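Local coordinates for protein haloacid dehalogenase-like hydrolase (Salmonella enterica subsp. enterica serovar Typhi, PDB 4EZE) that probably hydrolyses O-phosphoserine to serine and phosphate, the last step of serine biosynthesis, as a magnesium-dependent phosphatase of the haloacid dehalogenase superfamily, at residues 35-40 with 94-99; 116-121 with 285-290; 225-230 with 234-239. One frame throughout, in Å; residues are numbered along the deposited sequence. Where two conformers were deposited one is given.

Contact 1: residues 35-40 with 94-99; sequences DTFQKK and WQFDFF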
loop_
_atom_site.group_PDB
_atom_site.type_symbol
_atom_site.label_atom_id
_atom_site.label_comp_id
_atom_site.label_asym_id
_atom_site.label_seq_id
_atom_site.Cartn_x
_atom_site.Cartn_y
_atom_site.Cartn_z
ATOM N N ASP A 35 -24.661 -14.848 -5.237
ATOM C CA ASP A 35 -25.870 -14.733 -6.044
ATOM C C ASP A 35 -26.750 -13.580 -5.586
ATOM O O ASP A 35 -27.239 -12.790 -6.403
ATOM C CB ASP A 35 -26.633 -16.050 -6.018
ATOM C CG ASP A 35 -25.871 -17.155 -6.710
ATOM O OD1 ASP A 35 -25.933 -18.291 -6.208
ATOM O OD2 ASP A 35 -25.191 -16.886 -7.739
ATOM N N THR A 36 -26.938 -13.466 -4.275
ATOM C CA THR A 36 -27.652 -12.313 -3.718
ATOM C C THR A 36 -26.993 -11.018 -4.163
ATOM O O THR A 36 -27.657 -10.031 -4.461
ATOM C CB THR A 36 -27.674 -12.345 -2.179
ATOM O OG1 THR A 36 -28.103 -13.637 -1.739
ATOM C CG2 THR A 36 -28.619 -11.281 -1.631
ATOM N N PHE A 37 -25.666 -11.020 -4.196
ATOM C CA PHE A 37 -24.934 -9.796 -4.473
ATOM C C PHE A 37 -25.034 -9.446 -5.950
ATOM O O PHE A 37 -25.126 -8.280 -6.339
ATOM C CB PHE A 37 -23.467 -9.958 -4.050
ATOM C CG PHE A 37 -22.585 -8.805 -4.463
ATOM C CD1 PHE A 37 -22.564 -7.636 -3.727
ATOM C CD2 PHE A 37 -21.766 -8.902 -5.575
ATOM C CE1 PHE A 37 -21.748 -6.579 -4.106
ATOM C CE2 PHE A 37 -20.953 -7.843 -5.964
ATOM C CZ PHE A 37 -20.945 -6.683 -5.222
ATOM N N GLN A 38 -24.991 -10.462 -6.786
ATOM C CA GLN A 38 -25.140 -10.221 -8.193
ATOM C C GLN A 38 -26.520 -9.636 -8.458
ATOM O O GLN A 38 -26.657 -8.604 -9.118
ATOM C CB GLN A 38 -24.984 -11.516 -8.964
ATOM C CG GLN A 38 -25.101 -11.303 -10.456
ATOM C CD GLN A 38 -24.928 -12.592 -11.201
ATOM O OE1 GLN A 38 -24.154 -13.457 -10.789
ATOM N NE2 GLN A 38 -25.660 -12.744 -12.294
ATOM N N LYS A 39 -27.542 -10.303 -7.934
ATOM C CA LYS A 39 -28.921 -9.878 -8.132
ATOM C C LYS A 39 -29.064 -8.436 -7.694
ATOM O O LYS A 39 -29.474 -7.554 -8.462
ATOM C CB LYS A 39 -29.856 -10.772 -7.321
ATOM C CG LYS A 39 -31.330 -10.635 -7.658
ATOM C CD LYS A 39 -32.133 -11.789 -7.066
ATOM C CE LYS A 39 -33.631 -11.545 -7.165
ATOM N NZ LYS A 39 -33.987 -10.186 -6.663
ATOM N N LYS A 40 -28.688 -8.202 -6.446
ATOM C CA LYS A 40 -28.794 -6.891 -5.835
ATOM C C LYS A 40 -28.088 -5.825 -6.664
ATOM O O LYS A 40 -28.533 -4.678 -6.742
ATOM C CB LYS A 40 -28.190 -6.961 -4.438
ATOM C CG LYS A 40 -28.466 -5.769 -3.559
ATOM C CD LYS A 40 -27.653 -5.879 -2.283
ATOM C CE LYS A 40 -28.193 -4.936 -1.229
ATOM N NZ LYS A 40 -27.040 -4.307 -0.543
ATOM N N TRP A 94 -22.315 -0.891 0.868
ATOM C CA TRP A 94 -22.518 -2.328 1.038
ATOM C C TRP A 94 -21.253 -3.037 1.498
ATOM O O TRP A 94 -21.262 -4.258 1.665
ATOM C CB TRP A 94 -22.973 -3.007 -0.266
ATOM C CG TRP A 94 -24.131 -2.376 -0.932
ATOM C CD1 TRP A 94 -24.883 -1.341 -0.468
ATOM C CD2 TRP A 94 -24.706 -2.768 -2.184
ATOM N NE1 TRP A 94 -25.881 -1.051 -1.367
ATOM C CE2 TRP A 94 -25.797 -1.921 -2.425
ATOM C CE3 TRP A 94 -24.399 -3.755 -3.124
ATOM C CZ2 TRP A 94 -26.581 -2.027 -3.569
ATOM C CZ3 TRP A 94 -25.182 -3.861 -4.258
ATOM C CH2 TRP A 94 -26.258 -3.006 -4.469
ATOM N N GLN A 95 -20.162 -2.288 1.644
ATOM C CA GLN A 95 -18.884 -2.858 2.074
ATOM C C GLN A 95 -18.405 -3.995 1.202
ATOM O O GLN A 95 -18.374 -5.132 1.636
ATOM C CB GLN A 95 -18.949 -3.283 3.544
ATOM C CG GLN A 95 -19.065 -2.041 4.441
ATOM C CD GLN A 95 -18.987 -2.287 5.934
ATOM O OE1 GLN A 95 -19.075 -3.424 6.426
ATOM N NE2 GLN A 95 -18.838 -1.192 6.680
ATOM N N PHE A 96 -18.024 -3.698 -0.037
ATOM C CA PHE A 96 -17.315 -4.701 -0.802
ATOM C C PHE A 96 -16.133 -4.008 -1.416
ATOM O O PHE A 96 -16.081 -2.774 -1.483
ATOM C CB PHE A 96 -18.205 -5.359 -1.882
ATOM C CG PHE A 96 -18.778 -4.385 -2.848
ATOM C CD1 PHE A 96 -18.040 -3.965 -3.952
ATOM C CD2 PHE A 96 -20.033 -3.835 -2.630
ATOM C CE1 PHE A 96 -18.554 -3.023 -4.844
ATOM C CE2 PHE A 96 -20.559 -2.913 -3.516
ATOM C CZ PHE A 96 -19.823 -2.505 -4.625
ATOM N N ASP A 97 -15.161 -4.802 -1.844
ATOM C CA ASP A 97 -14.039 -4.264 -2.580
ATOM C C ASP A 97 -14.253 -4.592 -4.035
ATOM O O ASP A 97 -14.983 -5.537 -4.378
ATOM C CB ASP A 97 -12.728 -4.893 -2.093
ATOM C CG ASP A 97 -12.204 -4.231 -0.837
ATOM O OD1 ASP A 97 -12.072 -2.985 -0.872
ATOM O OD2 ASP A 97 -11.935 -4.947 0.169
ATOM N N PHE A 98 -13.598 -3.845 -4.908
ATOM C CA PHE A 98 -13.634 -4.245 -6.302
ATOM C C PHE A 98 -12.368 -3.768 -6.963
ATOM O O PHE A 98 -11.628 -2.954 -6.392
ATOM C CB PHE A 98 -14.849 -3.628 -7.002
ATOM C CG PHE A 98 -14.802 -2.112 -7.083
ATOM C CD1 PHE A 98 -14.168 -1.481 -8.129
ATOM C CD2 PHE A 98 -15.400 -1.328 -6.108
ATOM C CE1 PHE A 98 -14.145 -0.104 -8.218
ATOM C CE2 PHE A 98 -15.369 0.049 -6.186
ATOM C CZ PHE A 98 -14.750 0.662 -7.236
ATOM N N PHE A 99 -12.128 -4.273 -8.168
ATOM C CA PHE A 99 -11.054 -3.767 -8.999
ATOM C C PHE A 99 -11.509 -3.649 -10.430
ATOM O O PHE A 99 -12.153 -4.556 -10.974
ATOM C CB PHE A 99 -9.852 -4.687 -8.936
ATOM C CG PHE A 99 -9.073 -4.541 -7.683
ATOM C CD1 PHE A 99 -8.299 -3.412 -7.474
ATOM C CD2 PHE A 99 -9.141 -5.506 -6.692
ATOM C CE1 PHE A 99 -7.578 -3.258 -6.306
ATOM C CE2 PHE A 99 -8.421 -5.356 -5.522
ATOM C CZ PHE A 99 -7.638 -4.233 -5.332
#

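Contact 2: residues 116-121 with 285-290; sequences DSTFIA and IAWKAK. With NA (sodium ion), chain D.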
loop_
_atom_site.group_PDB
_atom_site.type_symbol
_atom_site.label_atom_id
_atom_site.label_comp_id
_atom_site.label_asym_id
_atom_site.label_seq_id
_atom_site.Cartn_x
_atom_site.Cartn_y
_atom_site.Cartn_z
ATOM N N ASP A 116 4.980 1.725 7.180
ATOM C CA ASP A 116 4.042 1.889 8.285
ATOM C C ASP A 116 2.581 1.907 7.830
ATOM O O ASP A 116 2.226 2.614 6.903
ATOM C CB ASP A 116 4.348 3.160 9.074
ATOM C CG ASP A 116 5.681 3.097 9.802
ATOM O OD1 ASP A 116 6.119 1.988 10.180
ATOM O OD2 ASP A 116 6.293 4.168 9.984
ATOM N N SER A 117 1.739 1.148 8.521
ATOM C CA SER A 117 0.307 1.117 8.247
ATOM C C SER A 117 0.010 0.651 6.817
ATOM O O SER A 117 -1.111 0.761 6.335
ATOM C CB SER A 117 -0.335 2.478 8.560
ATOM O OG SER A 117 -0.207 2.778 9.943
ATOM N N THR A 118 1.025 0.131 6.144
ATOM C CA THR A 118 0.820 -0.511 4.862
ATOM C C THR A 118 1.367 -1.936 4.898
ATOM O O THR A 118 0.608 -2.893 5.090
ATOM C CB THR A 118 1.417 0.308 3.708
ATOM O OG1 THR A 118 0.777 1.586 3.665
ATOM C CG2 THR A 118 1.168 -0.407 2.369
ATOM N N PHE A 119 2.678 -2.088 4.744
ATOM C CA PHE A 119 3.285 -3.414 4.830
ATOM C C PHE A 119 3.111 -3.996 6.234
ATOM O O PHE A 119 2.873 -5.186 6.392
ATOM C CB PHE A 119 4.750 -3.335 4.473
ATOM C CG PHE A 119 5.371 -4.659 4.165
ATOM C CD1 PHE A 119 5.343 -5.174 2.863
ATOM C CD2 PHE A 119 6.026 -5.382 5.161
ATOM C CE1 PHE A 119 5.933 -6.402 2.573
ATOM C CE2 PHE A 119 6.625 -6.607 4.879
ATOM C CZ PHE A 119 6.576 -7.122 3.586
ATOM N N ILE A 120 3.205 -3.147 7.254
ATOM C CA ILE A 120 2.967 -3.582 8.632
ATOM C C ILE A 120 1.783 -2.808 9.148
ATOM O O ILE A 120 1.516 -1.727 8.645
ATOM C CB ILE A 120 4.202 -3.360 9.539
ATOM C CG1 ILE A 120 4.636 -1.890 9.533
ATOM C CG2 ILE A 120 5.370 -4.227 9.082
ATOM C CD1 ILE A 120 5.705 -1.586 10.571
ATOM N N ALA A 121 1.037 -3.357 10.107
ATOM C CA ALA A 121 -0.132 -2.629 10.607
ATOM C C ALA A 121 0.270 -1.411 11.437
ATOM O O ALA A 121 -0.479 -0.424 11.530
ATOM C CB ALA A 121 -1.051 -3.546 11.401
ATOM N N ILE A 285 -2.353 1.832 -5.452
ATOM C CA ILE A 285 -3.347 1.171 -4.629
ATOM C C ILE A 285 -3.387 1.814 -3.262
ATOM O O ILE A 285 -2.362 1.865 -2.610
ATOM C CB ILE A 285 -3.028 -0.314 -4.445
ATOM C CG1 ILE A 285 -3.085 -1.029 -5.802
ATOM C CG2 ILE A 285 -4.022 -0.941 -3.476
ATOM C CD1 ILE A 285 -2.427 -2.384 -5.787
ATOM N N ALA A 286 -4.561 2.254 -2.834
ATOM C CA ALA A 286 -4.714 2.836 -1.524
ATOM C C ALA A 286 -5.163 1.749 -0.577
ATOM O O ALA A 286 -6.200 1.153 -0.747
ATOM C CB ALA A 286 -5.723 3.955 -1.562
ATOM N N TRP A 287 -4.353 1.497 0.430
ATOM C CA TRP A 287 -4.640 0.441 1.368
ATOM C C TRP A 287 -5.243 0.999 2.641
ATOM O O TRP A 287 -4.570 1.652 3.404
ATOM C CB TRP A 287 -3.346 -0.301 1.675
ATOM C CG TRP A 287 -3.387 -1.105 2.893
ATOM C CD1 TRP A 287 -2.972 -0.733 4.110
ATOM C CD2 TRP A 287 -3.872 -2.432 3.021
ATOM N NE1 TRP A 287 -3.166 -1.732 5.002
ATOM C CE2 TRP A 287 -3.719 -2.796 4.357
ATOM C CE3 TRP A 287 -4.423 -3.346 2.134
ATOM C CZ2 TRP A 287 -4.099 -4.031 4.833
ATOM C CZ3 TRP A 287 -4.794 -4.564 2.604
ATOM C CH2 TRP A 287 -4.635 -4.901 3.941
ATOM N N LYS A 288 -6.538 0.792 2.824
ATOM C CA LYS A 288 -7.210 1.165 4.053
ATOM C C LYS A 288 -6.781 2.581 4.365
ATOM O O LYS A 288 -6.432 2.908 5.477
ATOM C CB LYS A 288 -6.901 0.169 5.156
ATOM C CG LYS A 288 -7.426 -1.208 4.812
ATOM C CD LYS A 288 -7.280 -2.211 5.928
ATOM C CE LYS A 288 -7.907 -3.532 5.528
ATOM N NZ LYS A 288 -7.582 -4.629 6.470
ATOM N N ALA A 289 -6.787 3.397 3.328
ATOM C CA ALA A 289 -6.163 4.702 3.309
ATOM C C ALA A 289 -6.852 5.882 3.966
ATOM O O ALA A 289 -8.047 5.875 4.191
ATOM C CB ALA A 289 -5.793 5.052 1.883
ATOM N N LYS A 290 -6.055 6.901 4.262
ATOM C CA LYS A 290 -6.583 8.207 4.658
ATOM C C LYS A 290 -7.546 8.766 3.619
ATOM O O LYS A 290 -7.360 8.565 2.413
ATOM C CB LYS A 290 -5.450 9.204 4.867
ATOM C CG LYS A 290 -4.446 8.778 5.926
ATOM C CD LYS A 290 -5.139 8.557 7.259
ATOM C CE LYS A 290 -4.146 8.688 8.400
ATOM N NZ LYS A 290 -2.854 8.033 8.043
HETATM NA NA NA D . 2.331 4.761 5.759
HETATM O O HOH W 1 -3.730 2.020 6.298
HETATM O O HOH W 2 2.081 6.829 5.378
HETATM O O HOH W 3 1.791 5.925 7.931
#

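Contact 3: residues 225-230 with 234-239; sequences TVEIRD and TDNITL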
loop_
_atom_site.group_PDB
_atom_site.type_symbol
_atom_site.label_atom_id
_atom_site.label_comp_id
_atom_site.label_asym_id
_atom_site.label_seq_id
_atom_site.Cartn_x
_atom_site.Cartn_y
_atom_site.Cartn_z
ATOM N N THR A 225 17.808 7.025 6.783
ATOM C CA THR A 225 18.844 6.300 7.480
ATOM C C THR A 225 19.219 7.090 8.722
ATOM O O THR A 225 19.540 8.279 8.634
ATOM C CB THR A 225 20.086 6.059 6.601
ATOM O OG1 THR A 225 19.679 5.754 5.258
ATOM C CG2 THR A 225 20.901 4.884 7.142
ATOM N N VAL A 226 19.136 6.449 9.881
ATOM C CA VAL A 226 19.595 7.085 11.121
ATOM C C VAL A 226 20.696 6.227 11.707
ATOM O O VAL A 226 20.482 5.050 11.995
ATOM C CB VAL A 226 18.455 7.262 12.113
ATOM C CG1 VAL A 226 18.968 7.958 13.375
ATOM C CG2 VAL A 226 17.340 8.070 11.444
ATOM N N GLU A 227 21.889 6.802 11.829
ATOM C CA GLU A 227 23.053 6.025 12.216
ATOM C C GLU A 227 22.902 5.498 13.633
ATOM O O GLU A 227 22.338 6.152 14.497
ATOM C CB GLU A 227 24.319 6.875 12.129
ATOM C CG GLU A 227 25.559 6.132 12.605
ATOM C CD GLU A 227 26.719 7.064 12.933
ATOM O OE1 GLU A 227 26.504 8.284 13.095
ATOM O OE2 GLU A 227 27.853 6.569 13.040
ATOM N N ILE A 228 23.414 4.304 13.853
ATOM C CA ILE A 228 23.484 3.714 15.170
ATOM C C ILE A 228 24.952 3.506 15.465
ATOM O O ILE A 228 25.666 2.880 14.682
ATOM C CB ILE A 228 22.802 2.343 15.209
ATOM C CG1 ILE A 228 21.287 2.506 15.322
ATOM C CG2 ILE A 228 23.371 1.508 16.347
ATOM C CD1 ILE A 228 20.513 1.258 14.934
ATOM N N ARG A 229 25.400 4.050 16.587
ATOM C CA ARG A 229 26.801 3.988 16.962
ATOM C C ARG A 229 26.934 3.605 18.436
ATOM O O ARG A 229 26.153 4.075 19.277
ATOM C CB ARG A 229 27.474 5.332 16.699
ATOM C CG ARG A 229 28.976 5.202 16.500
ATOM C CD ARG A 229 29.656 6.551 16.514
ATOM N NE ARG A 229 28.879 7.576 15.812
ATOM C CZ ARG A 229 29.308 8.817 15.591
ATOM N NH1 ARG A 229 30.508 9.194 16.012
ATOM N NH2 ARG A 229 28.540 9.684 14.944
ATOM N N ASP A 230 27.922 2.763 18.742
ATOM C CA ASP A 230 28.091 2.189 20.093
ATOM C C ASP A 230 26.798 1.568 20.509
ATOM O O ASP A 230 26.414 1.638 21.674
ATOM C CB ASP A 230 28.485 3.263 21.124
ATOM C CG ASP A 230 29.716 4.024 20.705
ATOM O OD1 ASP A 230 30.646 3.361 20.203
ATOM O OD2 ASP A 230 29.747 5.275 20.843
ATOM N N THR A 234 21.774 7.227 17.170
ATOM C CA THR A 234 22.259 8.599 17.145
ATOM C C THR A 234 21.137 9.461 16.588
ATOM O O THR A 234 20.048 8.966 16.341
ATOM C CB THR A 234 23.467 8.770 16.191
ATOM O OG1 THR A 234 23.063 8.428 14.860
ATOM C CG2 THR A 234 24.643 7.873 16.609
ATOM N N ASP A 235 21.417 10.741 16.370
ATOM C CA ASP A 235 20.541 11.608 15.592
ATOM C C ASP A 235 21.242 11.991 14.290
ATOM O O ASP A 235 20.965 13.058 13.734
ATOM C CB ASP A 235 20.249 12.898 16.355
ATOM C CG ASP A 235 21.516 13.722 16.598
ATOM O OD1 ASP A 235 22.583 13.335 16.078
ATOM O OD2 ASP A 235 21.449 14.752 17.296
ATOM N N ASN A 236 22.177 11.164 13.820
ATOM C CA ASN A 236 22.785 11.401 12.518
ATOM C C ASN A 236 21.882 10.835 11.424
ATOM O O ASN A 236 21.910 9.633 11.119
ATOM C CB ASN A 236 24.209 10.826 12.458
ATOM C CG ASN A 236 25.111 11.392 13.541
ATOM O OD1 ASN A 236 24.898 12.512 14.030
ATOM N ND2 ASN A 236 26.114 10.615 13.941
ATOM N N ILE A 237 21.058 11.710 10.869
ATOM C CA ILE A 237 20.121 11.335 9.840
ATOM C C ILE A 237 20.762 11.590 8.462
ATOM O O ILE A 237 21.217 12.693 8.185
ATOM C CB ILE A 237 18.819 12.159 9.969
ATOM C CG1 ILE A 237 18.160 11.936 11.332
ATOM C CG2 ILE A 237 17.812 11.767 8.891
ATOM C CD1 ILE A 237 16.884 12.724 11.493
ATOM N N THR A 238 20.817 10.576 7.604
ATOM C CA THR A 238 21.320 10.773 6.222
ATOM C C THR A 238 20.498 11.806 5.435
ATOM O O THR A 238 19.284 11.642 5.303
ATOM C CB THR A 238 21.226 9.456 5.460
ATOM O OG1 THR A 238 22.084 8.500 6.082
ATOM C CG2 THR A 238 21.616 9.629 3.957
ATOM N N LEU A 239 21.139 12.855 4.908
ATOM C CA LEU A 239 20.433 13.835 4.038
ATOM C C LEU A 239 20.740 13.600 2.561
ATOM O O LEU A 239 21.842 13.172 2.226
ATOM C CB LEU A 239 20.859 15.262 4.375
ATOM C CG LEU A 239 20.892 15.583 5.861
ATOM C CD1 LEU A 239 21.355 17.021 6.006
ATOM C CD2 LEU A 239 19.521 15.326 6.511
HETATM O O HOH W 4 22.688 8.405 8.697
HETATM O O HOH W 5 17.381 9.737 5.746
#

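Contact 1: residues 35-40 with 94-99
Phe37, on one helix, drives the edge of its ring into the face of Phe96, and this T-shaped pair is the buried half of a contact that grades from enclosed aromatics to a partly exposed cation-pi pair. The two ring centroids are 5.1 Å apart with the planes at 70°. Phe37 CE1 comes within 3.6 Å of Phe96 CD2, while Phe37 CZ stands over the middle of the same ring. The Phe37 ring gets there because CG is anti to the backbone N (chi1 172°), which carries it off the helix toward the loop that precedes strand 97-100. Phe37 CE1 also lies at the edge of the indole, 4.0 Å from Trp94 CE3, so one ring corner serves two neighbours.

The more solvent-accessible side belongs to Lys40 and Trp94, both partly exposed yet closely apposed, whose side chains approach from opposite directions. Lys40 runs extended over one face of the indole and bends only at its last torsion. Lys40 CD sits 3.8 Å from the centroid of the Trp94 six-membered ring, a CH-pi contact, and Lys40 NZ reaches 3.2 Å from the centroid of the Trp94 five-membered ring, nearly on its normal. There the pi electrons would probably stabilise the ammonium charge.

Helix 34-45 thus packs on the link between helix 81-93 and strand 97-100; Trp94 also touches Leu41 and Thr44, and Phe96 touches Ser91. Strand 97-100 pairs with strand 23-29. With strand order 2-3-1-4 and the succession beta-alpha-beta-beta-alpha-beta, the arrangement is that of a ferredoxin-like domain.

Contact 2: residues 116-121 with 285-290
The indole of Trp287 turns the edge of its five-membered ring to the backbone oxygen of Ser117 and also touches Thr118, and its side chain can be followed outward atom by atom. From CB, with CG anti to the backbone N (chi1 162°), the ring swings toward helix 115-119. Trp287 CD1 makes the closest approach, 3.3 Å from Ser117 O, which lies near the ring plane, and 3.9 Å from Thr118 CA. The next atom, Trp287 NE1, stands 3.5 Å from Ser117 O and a little farther from Thr118 O. Lys288 CG lies over one face of the ring system, which also stacks with Phe306.

A water lies within bonding distance of both Ser117 O (2.9 Å) and Lys288 O (3.0 Å) and can bridge them, though its protons may be shared among further acceptors. One residue earlier, Asp116 O binds the sodium ion at 2.4 Å, with Asp114, Asp270 and two waters completing the shell. The ion probably occupies the magnesium site, and Asp114 and Asp116 are the predicted nucleophile and proton donor.

Strand 283-287, which ends in Trp287, is flanked by strands 265-269 and 299-301 in the parallel sheet. Helix 115-119 follows strand 110-113, so the contact crosses over the end of strand 265-269, which lies between 110-113 and 283-287, at the metal-binding end of the Rossmann-like core.

Contact 3: residues 225-230 with 234-239
Arg229 turns the edge of its guanidinium toward the amide of Asn236, as placed in one of two conformers, and the carboxylate of Glu227 completes a cluster of three flat groups. Glu227 and Asn236 lie side by side, pointing the same way. Arg229 NH2 makes a salt bridge to Glu227 OE1 at 3.1 Å, meeting it on the syn side but 24° out of the carboxylate plane. The amide of Asn236 comes close to both charged groups, although which of its two ends faces them is doubtful. Thr234 CG2 approaches the guanidinium obliquely and packs on Arg229 CB at 3.8 Å.

Behind this polar cluster the backbones pair as an antiparallel hairpin. Glu227 N donates to Asn236 O at 2.9 Å, and Thr238 N donates to Thr225 O at 2.8 Å; between these bonds Val226 and Ile237 form a non-hydrogen-bonded pair. On the Thr234 side of Asn236 the register slips: the chain turns a corner at Asp235, and it is Thr234 N that donates to Glu227 O, also at 2.9 Å. The hydroxyl of Thr234, held between its own N and carbonyl carbon (chi1 61°), leans to the same oxygen at a distance too short to be trusted. Thr234 OG1 also accepts from Asn236 N at 3.1 Å, an ST turn at the corner. One water joins Asn236 O and Thr225 O to Thr238 OG1, and another links Thr225 N to Thr238 O.

Val226 and Ile237 carry the apolar face, with Val226 CG2 4.0 Å from Ile237 CG1. Helix 152-161 lies against it through Phe156, Thr157 and Ile160, while Asp206, opening helix 206-216, accepts from Val226 N. In the chain the hairpin follows strand 220-224, an outermost strand of the parallel sheet.

The three contacts sample three parts of the chain. Contact 1 closes first, in the four-stranded antiparallel sheet domain, before contact 2 opens. Contact 2 joins the early helix 115-119 to the late strand 283-287 of the six-stranded parallel sheet, and contact 3, a local hairpin, is nested inside that long loop. Centres of contacts 1 and 2 are 23 Å apart, those of 2 and 3 are 26 Å apart, and 1 and 3 stand 49 Å apart on opposite sides of the chain's centre. Of the three, contact 2 alone holds a metal-site residue, also the predicted proton donor; it lies between contacts 1 and 3 in space.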